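Local coordinates for glycoprotein (Chandipura virus, PDB 5MDM) that probably attaches the virus to host receptors and, in the acidic endosome, changes shape to drive fusion of the viral and endosomal membranes, at residues 131-135 with 145-149; 55-61 with 164-170. All coordinates share one frame; numbering follows the deposited sequence.

Interaction 1. Residues 131-135 with 145-149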
loop_
_atom_site.group_PDB
_atom_site.type_symbol
_atom_site.label_atom_id
_atom_site.label_comp_id
_atom_site.label_asym_id
_atom_site.label_seq_id
_atom_site.Cartn_x
_atom_site.Cartn_y
_atom_site.Cartn_z
ATOM N N PRO A 131 -18.007 -23.229 11.368
ATOM C CA PRO A 131 -16.668 -22.761 10.996
ATOM C C PRO A 131 -16.220 -21.556 11.824
ATOM O O PRO A 131 -16.871 -20.511 11.795
ATOM C CB PRO A 131 -16.836 -22.369 9.527
ATOM C CG PRO A 131 -17.937 -23.220 9.034
ATOM C CD PRO A 131 -18.885 -23.371 10.193
ATOM N N HIS A 132 -15.123 -21.722 12.562
ATOM C CA HIS A 132 -14.591 -20.672 13.427
ATOM C C HIS A 132 -13.077 -20.519 13.257
ATOM O O HIS A 132 -12.317 -21.463 13.469
ATOM C CB HIS A 132 -14.933 -20.969 14.889
ATOM C CG HIS A 132 -14.307 -20.022 15.864
ATOM N ND1 HIS A 132 -14.239 -18.663 15.645
ATOM C CD2 HIS A 132 -13.725 -20.239 17.068
ATOM C CE1 HIS A 132 -13.638 -18.084 16.669
ATOM N NE2 HIS A 132 -13.317 -19.017 17.546
ATOM N N HIS A 133 -12.647 -19.322 12.874
ATOM C CA HIS A 133 -11.229 -19.046 12.666
ATOM C C HIS A 133 -10.553 -18.582 13.957
ATOM O O HIS A 133 -11.093 -17.746 14.683
ATOM C CB HIS A 133 -11.057 -17.994 11.567
ATOM C CG HIS A 133 -9.642 -17.554 11.360
ATOM N ND1 HIS A 133 -9.054 -16.560 12.114
ATOM C CD2 HIS A 133 -8.702 -17.958 10.473
ATOM C CE1 HIS A 133 -7.810 -16.379 11.707
ATOM N NE2 HIS A 133 -7.573 -17.213 10.711
ATOM N N VAL A 134 -9.371 -19.127 14.237
ATOM C CA VAL A 134 -8.626 -18.770 15.441
ATOM C C VAL A 134 -7.238 -18.239 15.098
ATOM O O VAL A 134 -6.784 -18.350 13.961
ATOM C CB VAL A 134 -8.479 -19.969 16.402
ATOM C CG1 VAL A 134 -9.812 -20.676 16.572
ATOM C CG2 VAL A 134 -7.428 -20.938 15.892
ATOM N N GLY A 135 -6.566 -17.664 16.088
ATOM C CA GLY A 135 -5.238 -17.121 15.880
ATOM C C GLY A 135 -4.150 -18.142 16.145
ATOM O O GLY A 135 -4.434 -19.255 16.589
ATOM N N ASP A 145 -7.078 -18.537 20.989
ATOM C CA ASP A 145 -8.426 -18.014 20.836
ATOM C C ASP A 145 -9.059 -18.006 22.219
ATOM O O ASP A 145 -8.791 -18.901 23.021
ATOM C CB ASP A 145 -9.237 -18.898 19.882
ATOM C CG ASP A 145 -10.607 -18.320 19.562
ATOM O OD1 ASP A 145 -10.732 -17.592 18.554
ATOM O OD2 ASP A 145 -11.559 -18.594 20.321
ATOM N N PRO A 146 -9.882 -16.987 22.515
ATOM C CA PRO A 146 -10.557 -16.886 23.814
ATOM C C PRO A 146 -11.470 -18.075 24.135
ATOM O O PRO A 146 -11.709 -18.351 25.311
ATOM C CB PRO A 146 -11.375 -15.593 23.687
ATOM C CG PRO A 146 -11.412 -15.283 22.220
ATOM C CD PRO A 146 -10.124 -15.798 21.682
ATOM N N LEU A 147 -11.965 -18.768 23.113
ATOM C CA LEU A 147 -12.850 -19.911 23.324
ATOM C C LEU A 147 -12.126 -21.122 23.909
ATOM O O LEU A 147 -12.752 -22.001 24.497
ATOM C CB LEU A 147 -13.544 -20.315 22.020
ATOM C CG LEU A 147 -14.771 -19.530 21.551
ATOM C CD1 LEU A 147 -14.397 -18.142 21.046
ATOM C CD2 LEU A 147 -15.508 -20.316 20.477
ATOM N N PHE A 148 -10.810 -21.169 23.739
ATOM C CA PHE A 148 -10.020 -22.299 24.216
ATOM C C PHE A 148 -9.892 -22.310 25.732
ATOM O O PHE A 148 -9.985 -21.268 26.383
ATOM C CB PHE A 148 -8.621 -22.279 23.592
ATOM C CG PHE A 148 -8.606 -22.608 22.131
ATOM C CD1 PHE A 148 -7.740 -21.958 21.273
ATOM C CD2 PHE A 148 -9.452 -23.574 21.617
ATOM C CE1 PHE A 148 -7.724 -22.260 19.927
ATOM C CE2 PHE A 148 -9.440 -23.880 20.274
ATOM C CZ PHE A 148 -8.575 -23.223 19.428
ATOM N N VAL A 149 -9.678 -23.497 26.287
ATOM C CA VAL A 149 -9.374 -23.624 27.703
ATOM C C VAL A 149 -7.953 -23.125 27.948
ATOM O O VAL A 149 -6.978 -23.740 27.504
ATOM C CB VAL A 149 -9.515 -25.082 28.187
ATOM C CG1 VAL A 149 -9.020 -25.223 29.621
ATOM C CG2 VAL A 149 -10.963 -25.544 28.063
#
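His132 NE2 reaches the carboxylate of Asp145 at both oxygens, through two bonds that are both weak. The one from NE2 to Asp145 OD2 is long, 3.3 Å, but nearly straight (173° at the hydrogen) and lies in the plane of the imidazole. The other, from NE2 to Asp145 OD1, is 3.1 Å and strongly bent. Ring and carboxylate stand almost perpendicular, their planes 81° apart. Leu147 closes on the same end of the imidazole, with CD2 3.8 Å from His132 CD2 and CD1 equally far from His132 NE2. Beside this polar pair Val134 crosses the Asp145 side chain at about a right angle, the two CB atoms 3.7 Å apart, and its CG1 lies 4.0 Å from Phe148 CZ.

The carboxylate is fixed from its own segment. With CG anti to the backbone N (chi1 -174°), Asp145 OD2 accepts from Leu147 N at 2.8 Å, on the anti side and somewhat out of the carboxylate plane, forming an Asx turn; a type I turn from Asp145 to Phe148 encloses it. Farther out, Trp143 packs on Val134 and Phe148, while Ser54 bonds to Val134 O. Val134 itself belongs to the site that interacts with host vimentin. The carboxylate beside NE2 would probably favour a protonated His132, whose charge would add an electrostatic component to two weak bonds.

Interaction 2. Residues 55-61 with 164-170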
loop_
_atom_site.group_PDB
_atom_site.type_symbol
_atom_site.label_atom_id
_atom_site.label_comp_id
_atom_site.label_asym_id
_atom_site.label_seq_id
_atom_site.Cartn_x
_atom_site.Cartn_y
_atom_site.Cartn_z
ATOM N N ASP A 55 -7.729 -21.701 9.934
ATOM C CA ASP A 55 -9.161 -21.885 9.760
ATOM C C ASP A 55 -9.578 -23.084 10.586
ATOM O O ASP A 55 -8.848 -24.069 10.675
ATOM C CB ASP A 55 -9.513 -22.125 8.291
ATOM C CG ASP A 55 -9.587 -20.840 7.485
ATOM O OD1 ASP A 55 -9.656 -19.751 8.100
ATOM O OD2 ASP A 55 -9.585 -20.921 6.236
ATOM N N GLY A 56 -10.753 -23.002 11.195
ATOM C CA GLY A 56 -11.209 -24.078 12.047
ATOM C C GLY A 56 -12.696 -24.348 11.988
ATOM O O GLY A 56 -13.438 -23.739 11.216
ATOM N N PHE A 57 -13.122 -25.285 12.822
ATOM C CA PHE A 57 -14.513 -25.656 12.935
ATOM C C PHE A 57 -14.839 -25.873 14.396
ATOM O O PHE A 57 -14.075 -26.506 15.126
ATOM C CB PHE A 57 -14.786 -26.943 12.160
ATOM C CG PHE A 57 -14.565 -26.819 10.685
ATOM C CD1 PHE A 57 -13.444 -27.367 10.092
ATOM C CD2 PHE A 57 -15.476 -26.144 9.893
ATOM C CE1 PHE A 57 -13.244 -27.256 8.732
ATOM C CE2 PHE A 57 -15.278 -26.027 8.536
ATOM C CZ PHE A 57 -14.159 -26.583 7.954
ATOM N N LEU A 58 -15.968 -25.326 14.824
ATOM C CA LEU A 58 -16.510 -25.642 16.131
ATOM C C LEU A 58 -17.412 -26.853 15.982
ATOM O O LEU A 58 -18.441 -26.801 15.301
ATOM C CB LEU A 58 -17.269 -24.451 16.716
ATOM C CG LEU A 58 -16.405 -23.390 17.405
ATOM C CD1 LEU A 58 -17.227 -22.155 17.736
ATOM C CD2 LEU A 58 -15.761 -23.959 18.662
ATOM N N CYS A 59 -16.985 -27.953 16.591
ATOM C CA CYS A 59 -17.739 -29.194 16.587
ATOM C C CYS A 59 -18.641 -29.232 17.820
ATOM O O CYS A 59 -18.171 -29.455 18.940
ATOM C CB CYS A 59 -16.774 -30.385 16.580
ATOM S SG CYS A 59 -17.537 -32.012 16.364
ATOM N N HIS A 60 -19.931 -28.986 17.609
ATOM C CA HIS A 60 -20.913 -29.019 18.688
ATOM C C HIS A 60 -21.606 -30.374 18.746
ATOM O O HIS A 60 -21.961 -30.936 17.718
ATOM C CB HIS A 60 -21.961 -27.923 18.494
ATOM C CG HIS A 60 -23.177 -28.097 19.350
ATOM N ND1 HIS A 60 -23.258 -27.611 20.638
ATOM C CD2 HIS A 60 -24.357 -28.715 19.108
ATOM C CE1 HIS A 60 -24.438 -27.915 21.148
ATOM N NE2 HIS A 60 -25.124 -28.588 20.241
ATOM N N ALA A 61 -21.805 -30.894 19.950
ATOM C CA ALA A 61 -22.492 -32.168 20.113
ATOM C C ALA A 61 -23.631 -32.048 21.110
ATOM O O ALA A 61 -23.455 -31.512 22.206
ATOM C CB ALA A 61 -21.519 -33.247 20.551
ATOM N N SER A 164 -20.402 -28.117 25.328
ATOM C CA SER A 164 -20.973 -28.718 24.128
ATOM C C SER A 164 -20.012 -28.787 22.940
ATOM O O SER A 164 -20.038 -29.751 22.174
ATOM C CB SER A 164 -22.249 -27.972 23.723
ATOM O OG SER A 164 -21.998 -26.593 23.509
ATOM N N SER A 165 -19.167 -27.772 22.786
ATOM C CA SER A 165 -18.349 -27.650 21.581
ATOM C C SER A 165 -16.849 -27.834 21.797
ATOM O O SER A 165 -16.318 -27.526 22.864
ATOM C CB SER A 165 -18.598 -26.298 20.903
ATOM O OG SER A 165 -19.911 -26.218 20.380
ATOM N N VAL A 166 -16.177 -28.346 20.768
ATOM C CA VAL A 166 -14.716 -28.345 20.718
ATOM C C VAL A 166 -14.262 -27.674 19.422
ATOM O O VAL A 166 -15.089 -27.208 18.639
ATOM C CB VAL A 166 -14.116 -29.768 20.802
ATOM C CG1 VAL A 166 -14.563 -30.464 22.079
ATOM C CG2 VAL A 166 -14.483 -30.580 19.574
ATOM N N TRP A 167 -12.954 -27.621 19.193
ATOM C CA TRP A 167 -12.428 -26.982 17.988
ATOM C C TRP A 167 -11.474 -27.883 17.209
ATOM O O TRP A 167 -10.529 -28.445 17.767
ATOM C CB TRP A 167 -11.732 -25.666 18.330
ATOM C CG TRP A 167 -11.281 -24.908 17.121
ATOM C CD1 TRP A 167 -12.033 -24.068 16.354
ATOM C CD2 TRP A 167 -9.970 -24.916 16.539
ATOM N NE1 TRP A 167 -11.274 -23.552 15.330
ATOM C CE2 TRP A 167 -10.005 -24.058 15.420
ATOM C CE3 TRP A 167 -8.772 -25.565 16.854
ATOM C CZ2 TRP A 167 -8.889 -23.833 14.618
ATOM C CZ3 TRP A 167 -7.668 -25.340 16.055
ATOM C CH2 TRP A 167 -7.734 -24.481 14.952
ATOM N N ILE A 168 -11.730 -28.011 15.912
ATOM C CA ILE A 168 -10.878 -28.801 15.038
ATOM C C ILE A 168 -10.273 -27.897 13.973
ATOM O O ILE A 168 -10.995 -27.164 13.304
ATOM C CB ILE A 168 -11.675 -29.908 14.331
ATOM C CG1 ILE A 168 -12.645 -30.573 15.304
ATOM C CG2 ILE A 168 -10.735 -30.936 13.725
ATOM C CD1 ILE A 168 -11.960 -31.254 16.464
ATOM N N PRO A 169 -8.943 -27.937 13.814
ATOM C CA PRO A 169 -8.322 -27.183 12.722
ATOM C C PRO A 169 -8.714 -27.787 11.380
ATOM O O PRO A 169 -8.757 -29.011 11.254
ATOM C CB PRO A 169 -6.828 -27.381 12.970
ATOM C CG PRO A 169 -6.739 -28.658 13.734
ATOM C CD PRO A 169 -7.950 -28.679 14.609
ATOM N N ALA A 170 -8.997 -26.940 10.394
ATOM C CA ALA A 170 -9.434 -27.406 9.081
ATOM C C ALA A 170 -8.355 -28.224 8.380
ATOM O O ALA A 170 -8.632 -28.942 7.418
ATOM C CB ALA A 170 -9.856 -26.234 8.219
#
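Phe57 O takes two groups from the neighbouring strand: the N-H of Ile168 at 2.9 Å, in the carbonyl plane and nearly straight (169°), and a CA-H...O contact from Trp167 CA at 3.3 Å. Phe57 N returns a more bent bond to Ile168 O, completing a hydrogen-bonded antiparallel pair. Cys59 and Val166 repeat the pattern, and Ala170 N to Asp55 O and Ala61 N to Ser164 O close the ladder at its ends.

Phe57, Cys59, Val166 and Ile168 share one face, where Phe57 CE1 meets Ala170 CB at 3.6 Å and Cys59 CB meets Val166 CG2 at 3.8 Å; helix 89-101 covers it, tied on by the Cys59–Cys92 disulfide. On the other face the Trp167 indole, its CG anti to the backbone N (chi1 -175°), lies along the neighbouring strand, with NE1 near CA of Gly56, which has no side chain; NE1 itself bonds to His132 O. At the far end Ser164 OG donates a weak 3.3 Å bond to His60 ND1, in the ring plane. His60 is assigned by similarity as a pH sensor of the pre-fusion state; were ND1 protonated, this weak bond would probably reverse rather than simply break.

Overall arrangement
The two contacts adjoin in the fusion domain, their centres about 9 Å apart, and along the chain 131-135 and 145-149 both fall between the strands paired in interaction 2. His132 joins them through its backbone: His132 N lies 3.0 Å from Gly56 O, and His132 O is 3.0 Å from Trp167 NE1. Trp167 also packs against interaction 1, with its NE1 3.5 Å from Val134 CG1 and its ring meeting Phe148. Leu58 touches both His132 and Leu147. Between nearest side-chain atoms, Leu147 is about 5 Å from His162 and about 10 Å from His60, placing the region among histidines implicated by similarity in pH sensing in the pre-fusion state.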